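Local coordinates for protein Hcp1 family type VI secretion system effector (Yersinia pestis, PDB 3V4H) that probably assembles into hexameric rings that stack into the tube of the bacterial type VI secretion system, as other Hcp proteins do, at residues N55-Q60 against S76-C81; N105-L110 against T122-D127; I129-D134 against R150-K155. One frame throughout, in Å; residues are numbered along the deposited sequence.

Interaction 1 of 3, residues N55-Q60 against S76-C81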
loop_
_atom_site.group_PDB
_atom_site.type_symbol
_atom_site.label_atom_id
_atom_site.label_comp_id
_atom_site.label_asym_id
_atom_site.label_seq_id
_atom_site.Cartn_x
_atom_site.Cartn_y
_atom_site.Cartn_z
ATOM N N ASN A 55 -17.857 5.108 -10.454
ATOM C CA ASN A 55 -18.052 3.808 -9.939
ATOM C C ASN A 55 -19.342 3.801 -9.132
ATOM O O ASN A 55 -19.864 4.864 -8.863
ATOM C CB ASN A 55 -16.855 3.340 -9.113
ATOM C CG ASN A 55 -16.613 4.226 -7.914
ATOM O OD1 ASN A 55 -17.369 4.198 -6.944
ATOM N ND2 ASN A 55 -15.568 5.021 -7.984
ATOM N N TRP A 56 -19.879 2.603 -8.919
ATOM C CA TRP A 56 -21.176 2.391 -8.284
ATOM C C TRP A 56 -21.287 0.941 -7.955
ATOM O O TRP A 56 -20.847 0.073 -8.743
ATOM C CB TRP A 56 -22.300 2.736 -9.274
ATOM C CG TRP A 56 -23.620 2.701 -8.598
ATOM C CD1 TRP A 56 -23.933 3.235 -7.366
ATOM C CD2 TRP A 56 -24.853 2.044 -9.055
ATOM N NE1 TRP A 56 -25.243 2.982 -7.043
ATOM C CE2 TRP A 56 -25.839 2.255 -8.012
ATOM C CE3 TRP A 56 -25.215 1.339 -10.183
ATOM C CZ2 TRP A 56 -27.144 1.776 -8.117
ATOM C CZ3 TRP A 56 -26.525 0.839 -10.276
ATOM C CH2 TRP A 56 -27.471 1.075 -9.269
ATOM N N ASP A 57 -21.815 0.620 -6.794
ATOM C CA ASP A 57 -22.075 -0.795 -6.503
ATOM C C ASP A 57 -23.277 -1.089 -5.666
ATOM O O ASP A 57 -23.804 -0.250 -4.998
ATOM C CB ASP A 57 -20.894 -1.469 -5.866
ATOM C CG ASP A 57 -20.534 -0.861 -4.593
ATOM O OD1 ASP A 57 -21.182 0.132 -4.279
ATOM O OD2 ASP A 57 -19.582 -1.381 -3.947
ATOM N N VAL A 58 -23.634 -2.357 -5.724
ATOM C CA VAL A 58 -24.796 -2.904 -5.137
ATOM C C VAL A 58 -24.393 -4.278 -4.614
ATOM O O VAL A 58 -23.687 -5.059 -5.298
ATOM C CB VAL A 58 -25.866 -3.021 -6.240
ATOM C CG1 VAL A 58 -26.930 -4.009 -5.862
ATOM C CG2 VAL A 58 -26.444 -1.647 -6.566
ATOM N N ALA A 59 -24.855 -4.580 -3.415
ATOM C CA ALA A 59 -24.488 -5.801 -2.728
ATOM C C ALA A 59 -25.689 -6.338 -1.961
ATOM O O ALA A 59 -26.516 -5.570 -1.462
ATOM C CB ALA A 59 -23.335 -5.533 -1.775
ATOM N N GLN A 60 -25.782 -7.657 -1.875
ATOM C CA GLN A 60 -26.875 -8.297 -1.158
ATOM C C GLN A 60 -26.292 -8.997 0.076
ATOM O O GLN A 60 -25.530 -9.949 -0.052
ATOM C CB GLN A 60 -27.577 -9.271 -2.093
ATOM C CG GLN A 60 -28.933 -9.704 -1.622
ATOM C CD GLN A 60 -29.943 -8.577 -1.612
ATOM O OE1 GLN A 60 -30.381 -8.143 -0.546
ATOM N NE2 GLN A 60 -30.302 -8.083 -2.799
ATOM N N SER A 76 -28.187 -3.399 -0.652
ATOM C CA SER A 76 -27.431 -2.195 -0.280
ATOM C C SER A 76 -26.830 -1.596 -1.542
ATOM O O SER A 76 -26.003 -2.247 -2.208
ATOM C CB SER A 76 -26.292 -2.510 0.708
ATOM O OG SER A 76 -26.809 -2.640 2.032
ATOM N N VAL A 77 -27.245 -0.364 -1.837
ATOM C CA VAL A 77 -26.986 0.314 -3.090
ATOM C C VAL A 77 -26.119 1.536 -2.813
ATOM O O VAL A 77 -26.561 2.426 -2.133
ATOM C CB VAL A 77 -28.307 0.796 -3.709
ATOM C CG1 VAL A 77 -28.073 1.480 -5.040
ATOM C CG2 VAL A 77 -29.280 -0.375 -3.867
ATOM N N SER A 78 -24.911 1.607 -3.377
ATOM C CA SER A 78 -24.036 2.748 -3.064
ATOM C C SER A 78 -24.434 4.065 -3.763
ATOM O O SER A 78 -25.276 4.087 -4.665
ATOM C CB SER A 78 -22.567 2.394 -3.301
ATOM O OG SER A 78 -22.223 2.412 -4.708
ATOM N N ASP A 79 -23.844 5.166 -3.304
ATOM C CA ASP A 79 -23.965 6.462 -3.940
ATOM C C ASP A 79 -23.323 6.277 -5.271
ATOM O O ASP A 79 -22.450 5.459 -5.353
ATOM C CB ASP A 79 -23.148 7.510 -3.156
ATOM C CG ASP A 79 -23.875 7.986 -1.897
ATOM O OD1 ASP A 79 -25.052 7.671 -1.771
ATOM O OD2 ASP A 79 -23.282 8.698 -1.061
ATOM N N PHE A 80 -23.788 6.954 -6.309
ATOM C CA PHE A 80 -23.049 6.988 -7.610
ATOM C C PHE A 80 -21.949 7.983 -7.377
ATOM O O PHE A 80 -22.158 8.954 -6.648
ATOM C CB PHE A 80 -23.951 7.430 -8.769
ATOM C CG PHE A 80 -23.334 7.238 -10.145
ATOM C CD1 PHE A 80 -23.358 6.007 -10.782
ATOM C CD2 PHE A 80 -22.742 8.295 -10.778
ATOM C CE1 PHE A 80 -22.827 5.869 -12.038
ATOM C CE2 PHE A 80 -22.203 8.148 -12.037
ATOM C CZ PHE A 80 -22.218 6.934 -12.644
ATOM N N CYS A 81 -20.766 7.681 -7.950
ATOM C CA CYS A 81 -19.528 8.445 -7.838
ATOM C C CYS A 81 -19.049 8.795 -9.241
ATOM O O CYS A 81 -19.136 7.943 -10.156
ATOM C CB CYS A 81 -18.408 7.592 -7.191
ATOM S SG CYS A 81 -18.552 7.347 -5.388
#

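Interaction 2 of 3, residues N105-L110 against T122-D127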
loop_
_atom_site.group_PDB
_atom_site.type_symbol
_atom_site.label_atom_id
_atom_site.label_comp_id
_atom_site.label_asym_id
_atom_site.label_seq_id
_atom_site.Cartn_x
_atom_site.Cartn_y
_atom_site.Cartn_z
ATOM N N ASN A 105 -33.449 15.111 -12.056
ATOM C CA ASN A 105 -33.009 14.136 -13.038
ATOM C C ASN A 105 -31.523 14.307 -13.245
ATOM O O ASN A 105 -31.039 15.447 -13.301
ATOM C CB ASN A 105 -33.684 14.376 -14.392
ATOM C CG ASN A 105 -35.178 14.222 -14.343
ATOM O OD1 ASN A 105 -35.673 13.101 -14.359
ATOM N ND2 ASN A 105 -35.916 15.342 -14.299
ATOM N N VAL A 106 -30.827 13.170 -13.337
ATOM C CA VAL A 106 -29.433 13.093 -13.708
ATOM C C VAL A 106 -29.335 11.963 -14.711
ATOM O O VAL A 106 -29.920 10.892 -14.491
ATOM C CB VAL A 106 -28.530 12.772 -12.503
ATOM C CG1 VAL A 106 -27.085 12.516 -12.953
ATOM C CG2 VAL A 106 -28.566 13.912 -11.487
ATOM N N GLN A 107 -28.626 12.214 -15.811
ATOM C CA GLN A 107 -28.427 11.222 -16.857
ATOM C C GLN A 107 -26.933 11.042 -17.192
ATOM O O GLN A 107 -26.245 11.985 -17.612
ATOM C CB GLN A 107 -29.220 11.607 -18.112
ATOM C CG GLN A 107 -29.037 10.606 -19.253
ATOM C CD GLN A 107 -29.405 11.146 -20.629
ATOM O OE1 GLN A 107 -30.370 10.679 -21.231
ATOM N NE2 GLN A 107 -28.600 12.102 -21.157
ATOM N N PHE A 108 -26.463 9.813 -17.030
ATOM C CA PHE A 108 -25.066 9.428 -17.254
ATOM C C PHE A 108 -24.960 8.551 -18.481
ATOM O O PHE A 108 -25.751 7.648 -18.661
ATOM C CB PHE A 108 -24.551 8.673 -16.052
ATOM C CG PHE A 108 -23.209 8.052 -16.275
ATOM C CD1 PHE A 108 -22.079 8.843 -16.343
ATOM C CD2 PHE A 108 -23.080 6.695 -16.435
ATOM C CE1 PHE A 108 -20.808 8.299 -16.566
ATOM C CE2 PHE A 108 -21.837 6.135 -16.667
ATOM C CZ PHE A 108 -20.676 6.941 -16.702
ATOM N N VAL A 109 -24.039 8.863 -19.368
ATOM C CA VAL A 109 -23.971 8.196 -20.653
ATOM C C VAL A 109 -22.538 7.795 -20.988
ATOM O O VAL A 109 -21.574 8.621 -20.875
ATOM C CB VAL A 109 -24.560 9.100 -21.776
ATOM C CG1 VAL A 109 -24.173 8.587 -23.159
ATOM C CG2 VAL A 109 -26.121 9.189 -21.695
ATOM N N LEU A 110 -22.364 6.550 -21.416
ATOM C CA LEU A 110 -21.094 6.101 -22.057
ATOM C C LEU A 110 -21.285 5.883 -23.518
ATOM O O LEU A 110 -22.295 5.320 -23.940
ATOM C CB LEU A 110 -20.638 4.765 -21.486
ATOM C CG LEU A 110 -20.558 4.558 -19.971
ATOM C CD1 LEU A 110 -20.298 3.090 -19.707
ATOM C CD2 LEU A 110 -19.466 5.390 -19.306
ATOM N N THR A 122 -26.720 3.886 -20.681
ATOM C CA THR A 122 -27.256 5.084 -20.083
ATOM C C THR A 122 -27.818 4.724 -18.738
ATOM O O THR A 122 -28.508 3.702 -18.569
ATOM C CB THR A 122 -28.288 5.772 -20.993
ATOM O OG1 THR A 122 -29.460 4.982 -21.037
ATOM C CG2 THR A 122 -27.780 5.935 -22.410
ATOM N N ILE A 123 -27.498 5.528 -17.741
ATOM C CA ILE A 123 -28.099 5.348 -16.421
ATOM C C ILE A 123 -28.747 6.665 -16.073
ATOM O O ILE A 123 -28.113 7.726 -16.140
ATOM C CB ILE A 123 -27.083 4.997 -15.309
ATOM C CG1 ILE A 123 -26.239 3.804 -15.713
ATOM C CG2 ILE A 123 -27.838 4.638 -14.016
ATOM C CD1 ILE A 123 -25.028 3.515 -14.827
ATOM N N LYS A 124 -30.030 6.608 -15.739
ATOM C CA LYS A 124 -30.759 7.785 -15.420
ATOM C C LYS A 124 -31.134 7.633 -13.961
ATOM O O LYS A 124 -31.546 6.563 -13.560
ATOM C CB LYS A 124 -32.009 7.860 -16.279
ATOM C CG LYS A 124 -31.763 7.805 -17.790
ATOM C CD LYS A 124 -33.105 7.828 -18.535
ATOM C CE LYS A 124 -32.988 7.468 -20.014
ATOM N NZ LYS A 124 -31.737 7.963 -20.661
ATOM N N PHE A 125 -30.937 8.686 -13.173
ATOM C CA PHE A 125 -31.270 8.680 -11.765
ATOM C C PHE A 125 -32.328 9.743 -11.492
ATOM O O PHE A 125 -32.360 10.779 -12.171
ATOM C CB PHE A 125 -30.032 8.956 -10.889
ATOM C CG PHE A 125 -28.791 8.253 -11.334
ATOM C CD1 PHE A 125 -28.331 7.117 -10.678
ATOM C CD2 PHE A 125 -28.022 8.771 -12.366
ATOM C CE1 PHE A 125 -27.158 6.501 -11.063
ATOM C CE2 PHE A 125 -26.848 8.147 -12.763
ATOM C CZ PHE A 125 -26.415 7.007 -12.109
ATOM N N THR A 126 -33.176 9.471 -10.496
ATOM C CA THR A 126 -34.232 10.361 -10.074
ATOM C C THR A 126 -34.101 10.787 -8.628
ATOM O O THR A 126 -33.751 9.973 -7.775
ATOM C CB THR A 126 -35.581 9.665 -10.198
ATOM O OG1 THR A 126 -35.814 9.449 -11.574
ATOM C CG2 THR A 126 -36.723 10.524 -9.628
ATOM N N ASP A 127 -34.418 12.062 -8.376
ATOM C CA ASP A 127 -34.395 12.645 -7.053
ATOM C C ASP A 127 -33.031 12.486 -6.392
ATOM O O ASP A 127 -32.882 11.748 -5.420
ATOM C CB ASP A 127 -35.480 12.012 -6.195
ATOM C CG ASP A 127 -35.824 12.842 -5.017
ATOM O OD1 ASP A 127 -35.581 14.069 -5.070
ATOM O OD2 ASP A 127 -36.351 12.276 -4.037
#

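Interaction 3 of 3, residues I129-D134 against R150-K155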
loop_
_atom_site.group_PDB
_atom_site.type_symbol
_atom_site.label_atom_id
_atom_site.label_comp_id
_atom_site.label_asym_id
_atom_site.label_seq_id
_atom_site.Cartn_x
_atom_site.Cartn_y
_atom_site.Cartn_z
ATOM N N ILE A 129 -29.442 13.721 -4.516
ATOM C CA ILE A 129 -28.856 14.618 -3.512
ATOM C C ILE A 129 -27.348 14.413 -3.529
ATOM O O ILE A 129 -26.870 13.283 -3.536
ATOM C CB ILE A 129 -29.389 14.340 -2.106
ATOM C CG1 ILE A 129 -30.900 14.595 -2.068
ATOM C CG2 ILE A 129 -28.667 15.200 -1.066
ATOM C CD1 ILE A 129 -31.550 14.247 -0.750
ATOM N N ILE A 130 -26.614 15.512 -3.587
ATOM C CA ILE A 130 -25.175 15.493 -3.641
ATOM C C ILE A 130 -24.669 15.323 -2.242
ATOM O O ILE A 130 -24.882 16.171 -1.396
ATOM C CB ILE A 130 -24.629 16.747 -4.323
ATOM C CG1 ILE A 130 -25.162 16.788 -5.755
ATOM C CG2 ILE A 130 -23.085 16.725 -4.382
ATOM C CD1 ILE A 130 -24.935 18.117 -6.415
ATOM N N THR A 131 -24.044 14.178 -2.002
ATOM C CA THR A 131 -23.632 13.735 -0.674
ATOM C C THR A 131 -22.158 14.019 -0.362
ATOM O O THR A 131 -21.759 14.016 0.808
ATOM C CB THR A 131 -23.804 12.235 -0.602
ATOM O OG1 THR A 131 -23.081 11.650 -1.717
ATOM C CG2 THR A 131 -25.286 11.909 -0.700
ATOM N N ARG A 132 -21.357 14.256 -1.395
ATOM C CA ARG A 132 -19.894 14.482 -1.226
ATOM C C ARG A 132 -19.259 15.254 -2.378
ATOM O O ARG A 132 -19.559 14.994 -3.527
ATOM C CB ARG A 132 -19.161 13.161 -1.032
ATOM C CG ARG A 132 -18.186 13.213 0.142
ATOM C CD ARG A 132 -17.264 11.993 0.208
ATOM N NE ARG A 132 -17.735 11.036 1.217
ATOM C CZ ARG A 132 -17.197 9.836 1.445
ATOM N NH1 ARG A 132 -16.145 9.417 0.745
ATOM N NH2 ARG A 132 -17.709 9.054 2.394
ATOM N N VAL A 133 -18.415 16.232 -2.044
ATOM C CA VAL A 133 -17.592 16.959 -3.013
ATOM C C VAL A 133 -16.133 17.027 -2.530
ATOM O O VAL A 133 -15.840 17.714 -1.548
ATOM C CB VAL A 133 -18.087 18.403 -3.245
ATOM C CG1 VAL A 133 -17.254 19.041 -4.365
ATOM C CG2 VAL A 133 -19.598 18.444 -3.543
ATOM N N ASP A 134 -15.220 16.317 -3.212
ATOM C CA ASP A 134 -13.800 16.278 -2.823
ATOM C C ASP A 134 -13.032 16.851 -3.997
ATOM O O ASP A 134 -13.180 16.327 -5.095
ATOM C CB ASP A 134 -13.309 14.851 -2.589
ATOM C CG ASP A 134 -13.919 14.191 -1.376
ATOM O OD1 ASP A 134 -13.515 14.535 -0.244
ATOM O OD2 ASP A 134 -14.776 13.294 -1.531
ATOM N N ARG A 150 -20.064 12.349 -5.344
ATOM C CA ARG A 150 -20.959 11.262 -4.999
ATOM C C ARG A 150 -22.370 11.774 -4.776
ATOM O O ARG A 150 -22.544 12.888 -4.286
ATOM C CB ARG A 150 -20.529 10.631 -3.698
ATOM C CG ARG A 150 -19.086 10.235 -3.766
ATOM C CD ARG A 150 -18.693 9.267 -2.688
ATOM N NE ARG A 150 -17.272 8.965 -2.829
ATOM C CZ ARG A 150 -16.599 8.148 -2.034
ATOM N NH1 ARG A 150 -17.209 7.535 -1.023
ATOM N NH2 ARG A 150 -15.307 7.945 -2.256
ATOM N N PHE A 151 -23.371 10.981 -5.139
ATOM C CA PHE A 151 -24.776 11.400 -4.934
ATOM C C PHE A 151 -25.749 10.285 -4.604
ATOM O O PHE A 151 -25.540 9.113 -4.949
ATOM C CB PHE A 151 -25.298 12.265 -6.097
ATOM C CG PHE A 151 -25.323 11.586 -7.465
ATOM C CD1 PHE A 151 -26.315 10.692 -7.804
ATOM C CD2 PHE A 151 -24.420 11.944 -8.436
ATOM C CE1 PHE A 151 -26.385 10.139 -9.069
ATOM C CE2 PHE A 151 -24.469 11.386 -9.708
ATOM C CZ PHE A 151 -25.472 10.495 -10.022
ATOM N N SER A 152 -26.763 10.679 -3.846
ATOM C CA SER A 152 -27.924 9.868 -3.471
ATOM C C SER A 152 -28.926 9.799 -4.584
ATOM O O SER A 152 -28.952 10.711 -5.390
ATOM C CB SER A 152 -28.679 10.590 -2.364
ATOM O OG SER A 152 -28.516 9.852 -1.217
ATOM N N PHE A 153 -29.806 8.786 -4.574
ATOM C CA PHE A 153 -30.958 8.773 -5.486
ATOM C C PHE A 153 -32.062 7.825 -4.991
ATOM O O PHE A 153 -31.823 6.889 -4.222
ATOM C CB PHE A 153 -30.525 8.467 -6.938
ATOM C CG PHE A 153 -29.734 7.199 -7.077
ATOM C CD1 PHE A 153 -30.374 5.973 -7.282
ATOM C CD2 PHE A 153 -28.360 7.214 -6.955
ATOM C CE1 PHE A 153 -29.661 4.795 -7.361
ATOM C CE2 PHE A 153 -27.620 6.042 -7.072
ATOM C CZ PHE A 153 -28.258 4.839 -7.269
ATOM N N THR A 154 -33.305 8.108 -5.366
ATOM C CA THR A 154 -34.412 7.258 -4.947
ATOM C C THR A 154 -34.740 6.187 -5.983
ATOM O O THR A 154 -35.228 5.135 -5.622
ATOM C CB THR A 154 -35.645 8.109 -4.584
ATOM O OG1 THR A 154 -35.836 9.089 -5.606
ATOM C CG2 THR A 154 -35.401 8.820 -3.258
ATOM N N LYS A 155 -34.467 6.458 -7.260
ATOM C CA LYS A 155 -34.682 5.502 -8.340
ATOM C C LYS A 155 -33.586 5.625 -9.370
ATOM O O LYS A 155 -32.946 6.673 -9.475
ATOM C CB LYS A 155 -36.003 5.760 -9.057
ATOM C CG LYS A 155 -37.199 5.793 -8.126
ATOM C CD LYS A 155 -38.504 5.872 -8.895
ATOM C CE LYS A 155 -38.992 7.295 -9.104
ATOM N NZ LYS A 155 -40.462 7.265 -9.272
#

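Interaction 1 of 3, residues N55-Q60 against S76-C81
The antiparallel pairing of edge strand 53-59 with its neighbour 76-85 in the Hcp beta fold joins Asn-55 to Cys-81 at one end and Ala-59 to Ser-76 at the other. Both terminal pairs are doubly hydrogen-bonded: Asn-55 N reaches Cys-81 O at 3.1 Å, Ala-59 N reaches Ser-76 O at 2.9 Å, and each pair also has the bond in the reverse direction. The register slips by one residue between the Asn-55/Cys-81 and Val-58/Val-77 pairs. The indole of Trp-56 turns its edge to this part of the chain, with Ser-78 O and Asp-79 O in its plane. CG lies anti to the backbone N (chi1 -173°), which carries the ring across to the other strand, where NE1 donates to Ser-78 O at 2.6 Å. The N-H approaches from above the carbonyl plane and the bond is bent, 139° at the hydrogen. A second, much straighter bond grips the same residue, from Ser-78 N to Asp-57 O at 2.7 Å. Strand 53-59 is outermost in its sheet within the chain, and its far side pairs antiparallel with a strand of the second subunit, so the sheet continues across the interface, consistent with the ring assembly of Hcp proteins. Inside the subunit, Val-77 CG1 touches the edge of the indole at CZ2, 3.2 Å away, and also meets Val-58 CG2 at 3.8 Å; the two valines point the same way, and Val-58 CG2 lies over one face of the Trp-56 ring, offset toward its rim. Phe-80 crosses the tryptophan side chain at about a right angle, its CD1 3.8 Å from Trp-56 CB. The phenyl plane is turned 50° from that of the five-membered ring of the indole, while Asn-55 O lies over one phenyl face.

Interaction 2 of 3, residues N105-L110 against T122-D127
The Phe-125 ring turns its edge to strand 105-110: Val-106 O and Phe-108 CB both lie near its plane, the latter 4.0 Å from CE2. The Val-106 and Phe-125 side chains cross obliquely, CG1 of the valine 3.9 Å from CD2 of the ring. Around this phenyl gather Phe-80, Phe-151, in an edge-to-face pair, and Phe-153. The Phe-108 and Ile-123 side chains lie side by side, with Ile-123 CD1 4.1 Å from Phe-108 CD2. These residues share one face of the hairpin sheet. On the other face the amide of Gln-107 takes part: Lys-124 NZ donates to Gln-107 OE1 at 3.1 Å, in the amide plane and on a lone pair. The two side chains run together, and a turn at the last torsion of the lysine (chi4 -36°) brings the ammonium back to the extended glutamine. Beyond them, Val-109 CG2 packs on Thr-122 CG2 at 3.7 Å. Four backbone bonds hold the strands, among them Phe-125 N to Val-106 O at 2.8 Å and Phe-108 N to Ile-123 O at 2.8 Å. One face of the hairpin is thus wholly apolar here; on the other, beside methyl contacts, the ammonium meets a neutral amide that cannot balance its charge.

Interaction 3 of 3, residues I129-D134 against R150-K155
Arg-150 stands across from two consecutive residues, Thr-131 and Arg-132, and its carbonyl serves both: Thr-131 N donates to Arg-150 O at 3.0 Å, while Arg-132 N makes a weak bond to the same oxygen at 3.4 Å. The return bond, from Arg-150 N to Arg-132 O at 3.2 Å, is fairly straight. The first torsion of Thr-131 (chi1 54°) sets OG1 on the side of strand 150-152, where the hydroxyl is hydrogen-bonded to Asp-79 OD2 on strand 76-85. Alongside, the arginine side chains run the same way with their CB atoms 3.9 Å apart. Their guanidinium planes are 31° from each other, each NH1 lying over a face of the other group; the very short NH1 to NH1 distance joins two donors and is doubtful in detail. Glu-148 forms a salt bridge with Arg-150 NE, which would partly offset the charge of the pair. Toward the other end the strands pair regularly. Ser-152 N donates to Ile-129 O at 2.6 Å, and Ile-129 CB lies 3.8 Å from Ser-152 CB. Phe-151 points to the opposite face of the sheet, where its ring swings away from strand 129-134 to meet Phe-80 and Phe-82. On that face Ile-130 packs against the helix 90-99, on Leu-93, Tyr-96 and Cys-97. Farther out, Arg-132, Val-133 and Asp-134 pair with a strand of the third subunit. With one extra residue on strand 129-134 opposite Arg-150, the arrangement is a classic beta bulge in an antiparallel hairpin.

How the interactions relate
Interactions 1 and 3 lie in one four-stranded sheet, their centres about 11 Å apart, joined where strand 76-85 runs beside strand 146-152: Phe-80 O is 2.8 Å from Phe-151 N, a probable hydrogen bond. Interaction 2 belongs to the six-stranded sheet, and its aromatic face meets interaction 1 at Phe-80, whose CD1 is 3.5 Å from Phe-125 CZ. The chain passes from interaction 2 toward interaction 3 at the corner by Asp-127, and there Thr-126 N lies 3.0 Å from Lys-155 O. Phe-153 reaches interaction 1 as well, with CZ 3.4 Å from Trp-56 CZ2. Outer strands 53-59 and 128-138 each pair with a neighbouring subunit's strand, so the sheet runs on across both interfaces.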